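PDB 3ZED: RNA-directed RNA polymerase, which probably catalyses template-directed synthesis of viral RNA from ribonucleoside triphosphates, existing both free and covalently attached to the genomic RNA. Local coordinates for residues 215-220 against 425-430; 432-437 against 723-728. All coordinates share one frame; numbering follows the deposited sequence.

Contact 1: residues 215-220 against 425-430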
loop_
_atom_site.group_PDB
_atom_site.type_symbol
_atom_site.label_atom_id
_atom_site.label_comp_id
_atom_site.label_asym_id
_atom_site.label_seq_id
_atom_site.Cartn_x
_atom_site.Cartn_y
_atom_site.Cartn_z
ATOM N N PRO B 215 -20.565 2.243 11.686
ATOM C CA PRO B 215 -20.908 3.645 11.923
ATOM C C PRO B 215 -20.468 4.567 10.801
ATOM O O PRO B 215 -19.462 4.344 10.135
ATOM C CB PRO B 215 -20.166 3.982 13.219
ATOM C CG PRO B 215 -19.014 3.037 13.253
ATOM C CD PRO B 215 -19.519 1.780 12.624
ATOM N N ASP B 216 -21.253 5.613 10.604
ATOM C CA ASP B 216 -21.014 6.687 9.662
ATOM C C ASP B 216 -19.836 7.521 10.136
ATOM O O ASP B 216 -19.462 7.454 11.314
ATOM C CB ASP B 216 -22.266 7.574 9.572
ATOM C CG ASP B 216 -23.510 6.962 8.967
ATOM O OD1 ASP B 216 -23.395 5.917 8.297
ATOM O OD2 ASP B 216 -24.591 7.560 9.115
ATOM N N LEU B 217 -19.272 8.336 9.244
ATOM C CA LEU B 217 -18.187 9.246 9.590
ATOM C C LEU B 217 -18.768 10.459 10.321
ATOM O O LEU B 217 -19.017 11.492 9.707
ATOM C CB LEU B 217 -17.426 9.660 8.309
ATOM C CG LEU B 217 -16.703 8.546 7.568
ATOM C CD1 LEU B 217 -16.179 9.043 6.213
ATOM C CD2 LEU B 217 -15.633 7.914 8.449
ATOM N N ARG B 218 -19.062 10.316 11.623
ATOM C CA ARG B 218 -19.681 11.400 12.382
ATOM C C ARG B 218 -19.087 11.594 13.763
ATOM O O ARG B 218 -19.457 12.559 14.443
ATOM C CB ARG B 218 -21.199 11.146 12.572
ATOM C CG ARG B 218 -22.018 10.963 11.310
ATOM C CD ARG B 218 -23.392 10.400 11.645
ATOM N NE ARG B 218 -24.176 10.139 10.437
ATOM C CZ ARG B 218 -24.859 11.063 9.769
ATOM N NH1 ARG B 218 -24.872 12.318 10.188
ATOM N NH2 ARG B 218 -25.525 10.738 8.671
ATOM N N TRP B 219 -18.241 10.671 14.221
ATOM C CA TRP B 219 -17.776 10.711 15.598
ATOM C C TRP B 219 -16.276 10.730 15.781
ATOM O O TRP B 219 -15.508 10.458 14.847
ATOM C CB TRP B 219 -18.338 9.481 16.332
ATOM C CG TRP B 219 -19.839 9.495 16.432
ATOM C CD1 TRP B 219 -20.597 10.216 17.311
ATOM C CD2 TRP B 219 -20.756 8.838 15.551
ATOM N NE1 TRP B 219 -21.936 10.001 17.068
ATOM C CE2 TRP B 219 -22.062 9.174 15.981
ATOM C CE3 TRP B 219 -20.600 7.998 14.432
ATOM C CZ2 TRP B 219 -23.207 8.661 15.361
ATOM C CZ3 TRP B 219 -21.735 7.507 13.808
ATOM C CH2 TRP B 219 -23.017 7.836 14.271
ATOM N N ALA B 220 -15.869 11.032 17.030
ATOM C CA ALA B 220 -14.481 10.971 17.477
ATOM C C ALA B 220 -14.059 9.485 17.494
ATOM O O ALA B 220 -14.892 8.641 17.841
ATOM C CB ALA B 220 -14.356 11.589 18.866
ATOM N N ARG B 425 -19.431 7.397 -3.589
ATOM C CA ARG B 425 -19.784 6.031 -3.972
ATOM C C ARG B 425 -19.759 5.034 -2.801
ATOM O O ARG B 425 -20.416 3.999 -2.892
ATOM C CB ARG B 425 -18.862 5.528 -5.115
ATOM C CG ARG B 425 -19.298 5.928 -6.536
ATOM C CD ARG B 425 -19.204 7.423 -6.804
ATOM N NE ARG B 425 -19.555 7.730 -8.189
ATOM C CZ ARG B 425 -19.645 8.950 -8.703
ATOM N NH1 ARG B 425 -19.393 10.017 -7.955
ATOM N NH2 ARG B 425 -19.984 9.113 -9.974
ATOM N N GLY B 426 -19.011 5.334 -1.744
ATOM C CA GLY B 426 -18.902 4.447 -0.591
ATOM C C GLY B 426 -19.798 4.881 0.553
ATOM O O GLY B 426 -20.803 4.229 0.852
ATOM N N TRP B 427 -19.453 6.029 1.162
ATOM C CA TRP B 427 -20.118 6.644 2.312
ATOM C C TRP B 427 -21.434 7.311 1.915
ATOM O O TRP B 427 -21.653 8.507 2.168
ATOM C CB TRP B 427 -19.146 7.637 2.970
ATOM C CG TRP B 427 -17.990 6.921 3.613
ATOM C CD1 TRP B 427 -16.717 6.822 3.137
ATOM C CD2 TRP B 427 -18.041 6.115 4.798
ATOM N NE1 TRP B 427 -15.958 6.047 3.978
ATOM C CE2 TRP B 427 -16.746 5.593 5.003
ATOM C CE3 TRP B 427 -19.061 5.794 5.720
ATOM C CZ2 TRP B 427 -16.437 4.767 6.092
ATOM C CZ3 TRP B 427 -18.760 4.957 6.782
ATOM C CH2 TRP B 427 -17.459 4.469 6.975
ATOM N N THR B 428 -22.331 6.513 1.321
ATOM C CA THR B 428 -23.637 6.994 0.870
ATOM C C THR B 428 -24.737 5.980 1.223
ATOM O O THR B 428 -24.539 4.781 1.058
ATOM C CB THR B 428 -23.602 7.319 -0.655
ATOM O OG1 THR B 428 -24.830 7.930 -1.039
ATOM C CG2 THR B 428 -23.364 6.080 -1.533
ATOM N N ASN B 429 -25.891 6.465 1.699
ATOM C CA ASN B 429 -27.047 5.602 1.991
ATOM C C ASN B 429 -27.779 5.298 0.679
ATOM O O ASN B 429 -27.521 5.967 -0.332
ATOM C CB ASN B 429 -27.979 6.265 3.005
ATOM C CG ASN B 429 -27.407 6.381 4.393
ATOM O OD1 ASN B 429 -26.994 5.384 5.005
ATOM N ND2 ASN B 429 -27.422 7.591 4.950
ATOM N N GLU B 430 -28.679 4.299 0.683
ATOM C CA GLU B 430 -29.452 3.904 -0.498
ATOM C C GLU B 430 -30.331 5.052 -1.018
ATOM O O GLU B 430 -30.515 5.173 -2.224
ATOM C CB GLU B 430 -30.316 2.680 -0.187
ATOM C CG GLU B 430 -29.497 1.470 0.236
ATOM C CD GLU B 430 -30.309 0.269 0.680
ATOM O OE1 GLU B 430 -31.139 0.418 1.606
ATOM O OE2 GLU B 430 -30.112 -0.824 0.101
#
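L217 and W427 both turn CG anti to the carbonyl carbon (chi1 -64° and -68°), and with both CB atoms pointing across the gap the leucine meets the indole over one face. L217 CD1 lies 3.6 Å from the centroid of the five-membered ring of W427, only 4° off the ring normal, a CH-pi contact. The rest of the isobutyl group follows the indole: L217 CG stands 3.9 Å from W427 CE2, and L217 CD2 reaches the six-membered ring, 4.0 Å from W427 CZ2. The two side chains cross at about a right angle. Backbone meets the far rim, where P215 O approaches near the ring plane, 3.5 Å from W427 CZ3. Each of L217 and W427 is the centre of an inverse gamma turn. The pyrrole edge of W427 is held by NE1 bonding to V335 O of helix 326-340, whose P338 and V339 also pack against the indole. R218 NE bonds almost straight to D216 OD2 at 2.9 Å, in the guanidinium plane and on the anti lone pair, joining the residues on either side of L217; D216 OD1 is salt-bridged to R435. The direct contact between these two parts of the palm-family region is thus apolar and CH-pi, while backbone bonds of L217 and W427 to R435 link them through a third segment and V335 satisfies the indole N-H.

Contact 2: residues 432-437 against 723-728; sequences GSPRYN and SAVWRL
V725 stands in the first turn of an N-capped helix, 724-732, and presses its two methyls onto the loop 432-437 that joins helices 412-426 and 438-452. Apolar contacts come first. V725 CG1, anti to the backbone N (chi1 173°), fits against the pyrrolidine of P434, with P434 CD at 3.9 Å and P434 CB and CG slightly farther off. Y436 and P434 form the loop's side of the patch: P434 CB sits 3.4 Å above the centre of the tyrosine ring, and helix 740-752 packs L747 against both residues. The W726 ring rests one face on S723 CB and also touches Y420, T424 and R425 of helix 412-426, so the C-terminal region joins the palm-family region through a loop and a helix together. No polar bond crosses between the segments. Within 723-728, the N-cap residue S723 accepts a weak but fairly straight bond from W726 N to S723 OG (3.4 Å, 166°), and R727 N donates to S723 O at 3.0 Å as the regular helical pattern begins. Methyl-to-oxygen contacts are about as close as the apolar ones, and none is a hydrogen bond. V725 CG2 lies 3.9 Å from G432 O. The tyrosine and valine side chains pass each other heading opposite ways, which leaves Y436 OH 3.8 Å from V725 CG1, the same methyl that meets the proline.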
loop_
_atom_site.group_PDB
_atom_site.type_symbol
_atom_site.label_atom_id
_atom_site.label_comp_id
_atom_site.label_asym_id
_atom_site.label_seq_id
_atom_site.Cartn_x
_atom_site.Cartn_y
_atom_site.Cartn_z
ATOM N N GLY B 432 -29.484 8.066 -1.071
ATOM C CA GLY B 432 -28.524 9.048 -1.566
ATOM C C GLY B 432 -28.051 10.063 -0.539
ATOM O O GLY B 432 -27.299 10.976 -0.883
ATOM N N SER B 433 -28.506 9.931 0.731
ATOM C CA SER B 433 -28.090 10.831 1.812
ATOM C C SER B 433 -26.664 10.448 2.278
ATOM O O SER B 433 -26.273 9.270 2.174
ATOM C CB SER B 433 -29.086 10.817 2.973
ATOM O OG SER B 433 -29.150 9.550 3.601
ATOM N N PRO B 434 -25.877 11.421 2.792
ATOM C CA PRO B 434 -24.490 11.109 3.169
ATOM C C PRO B 434 -24.331 10.336 4.486
ATOM O O PRO B 434 -25.041 10.597 5.454
ATOM C CB PRO B 434 -23.849 12.493 3.275
ATOM C CG PRO B 434 -24.961 13.396 3.651
ATOM C CD PRO B 434 -26.157 12.864 2.935
ATOM N N ARG B 435 -23.345 9.408 4.517
ATOM C CA ARG B 435 -22.981 8.616 5.697
ATOM C C ARG B 435 -21.792 9.317 6.377
ATOM O O ARG B 435 -20.794 8.693 6.739
ATOM C CB ARG B 435 -22.669 7.153 5.313
ATOM C CG ARG B 435 -23.904 6.336 4.978
ATOM C CD ARG B 435 -23.609 4.876 4.723
ATOM N NE ARG B 435 -23.173 4.178 5.940
ATOM C CZ ARG B 435 -22.885 2.881 6.002
ATOM N NH1 ARG B 435 -23.025 2.111 4.931
ATOM N NH2 ARG B 435 -22.448 2.346 7.135
ATOM N N TYR B 436 -21.919 10.651 6.510
ATOM C CA TYR B 436 -20.946 11.553 7.108
ATOM C C TYR B 436 -21.607 12.888 7.438
ATOM O O TYR B 436 -22.659 13.217 6.890
ATOM C CB TYR B 436 -19.721 11.759 6.181
ATOM C CG TYR B 436 -20.050 12.243 4.782
ATOM C CD1 TYR B 436 -20.279 13.596 4.525
ATOM C CD2 TYR B 436 -20.132 11.353 3.716
ATOM C CE1 TYR B 436 -20.581 14.048 3.241
ATOM C CE2 TYR B 436 -20.442 11.792 2.430
ATOM C CZ TYR B 436 -20.670 13.142 2.198
ATOM O OH TYR B 436 -20.977 13.576 0.932
ATOM N N ASN B 437 -20.976 13.654 8.334
ATOM C CA ASN B 437 -21.430 14.969 8.736
ATOM C C ASN B 437 -20.457 16.046 8.182
ATOM O O ASN B 437 -19.429 15.674 7.575
ATOM C CB ASN B 437 -21.581 15.037 10.273
ATOM C CG ASN B 437 -20.348 14.868 11.141
ATOM O OD1 ASN B 437 -19.194 15.023 10.727
ATOM N ND2 ASN B 437 -20.589 14.662 12.418
ATOM N N SER B 723 -26.505 14.518 -8.454
ATOM C CA SER B 723 -26.803 14.558 -7.023
ATOM C C SER B 723 -26.308 15.867 -6.407
ATOM O O SER B 723 -25.141 16.236 -6.602
ATOM C CB SER B 723 -26.168 13.367 -6.310
ATOM O OG SER B 723 -26.188 13.577 -4.909
ATOM N N ALA B 724 -27.194 16.556 -5.665
ATOM C CA ALA B 724 -26.897 17.824 -4.997
ATOM C C ALA B 724 -25.910 17.622 -3.845
ATOM O O ALA B 724 -25.042 18.473 -3.643
ATOM C CB ALA B 724 -28.173 18.475 -4.499
ATOM N N VAL B 725 -25.992 16.468 -3.140
ATOM C CA VAL B 725 -25.084 16.095 -2.049
ATOM C C VAL B 725 -23.648 16.002 -2.612
ATOM O O VAL B 725 -22.707 16.535 -2.012
ATOM C CB VAL B 725 -25.523 14.765 -1.349
ATOM C CG1 VAL B 725 -24.484 14.294 -0.328
ATOM C CG2 VAL B 725 -26.905 14.894 -0.700
ATOM N N TRP B 726 -23.506 15.349 -3.778
ATOM C CA TRP B 726 -22.233 15.155 -4.466
ATOM C C TRP B 726 -21.724 16.484 -5.008
ATOM O O TRP B 726 -20.531 16.750 -4.913
ATOM C CB TRP B 726 -22.382 14.113 -5.589
ATOM C CG TRP B 726 -22.726 12.707 -5.141
ATOM C CD1 TRP B 726 -23.054 12.290 -3.881
ATOM C CD2 TRP B 726 -22.794 11.542 -5.977
ATOM N NE1 TRP B 726 -23.297 10.934 -3.875
ATOM C CE2 TRP B 726 -23.164 10.451 -5.153
ATOM C CE3 TRP B 726 -22.559 11.308 -7.346
ATOM C CZ2 TRP B 726 -23.296 9.145 -5.648
ATOM C CZ3 TRP B 726 -22.723 10.020 -7.842
ATOM C CH2 TRP B 726 -23.063 8.952 -6.993
ATOM N N ARG B 727 -22.635 17.347 -5.511
ATOM C CA ARG B 727 -22.311 18.685 -6.007
ATOM C C ARG B 727 -21.733 19.546 -4.885
ATOM O O ARG B 727 -20.761 20.253 -5.118
ATOM C CB ARG B 727 -23.536 19.350 -6.624
ATOM C CG ARG B 727 -23.563 19.192 -8.127
ATOM C CD ARG B 727 -24.567 20.120 -8.767
ATOM N NE ARG B 727 -25.860 19.445 -8.860
ATOM C CZ ARG B 727 -27.027 19.943 -8.464
ATOM N NH1 ARG B 727 -27.092 21.160 -7.930
ATOM N NH2 ARG B 727 -28.134 19.226 -8.586
ATOM N N LEU B 728 -22.283 19.425 -3.658
ATOM C CA LEU B 728 -21.786 20.135 -2.477
ATOM C C LEU B 728 -20.362 19.696 -2.143
ATOM O O LEU B 728 -19.535 20.538 -1.796
ATOM C CB LEU B 728 -22.705 19.901 -1.263
ATOM C CG LEU B 728 -24.044 20.659 -1.218
ATOM C CD1 LEU B 728 -24.807 20.306 0.029
ATOM C CD2 LEU B 728 -23.836 22.170 -1.247
#

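Overall arrangement
From the N terminus, the chain leaves helix 194-204 and enters the loop containing 215-220; contact 1 closes where 425-430 comes beside it, bringing together parts 205 residues apart. A few residues later 432-437 opens contact 2, which closes 286 residues on at helix 724-732. The two closures are therefore in series, neither nested nor crossed, yet their centres lie only 10 Å apart. Segments 425-430 and 432-437 follow each other closely along the chain, and R435 of the second is bound to the first loop: D216 OD1 forms a salt bridge with R435 NE, and L217 N probably bonds to R435 O. Contact 1 ties two parts of the palm range; contact 2 joins the loop after helix 412-426 to C-terminal helix 724-732.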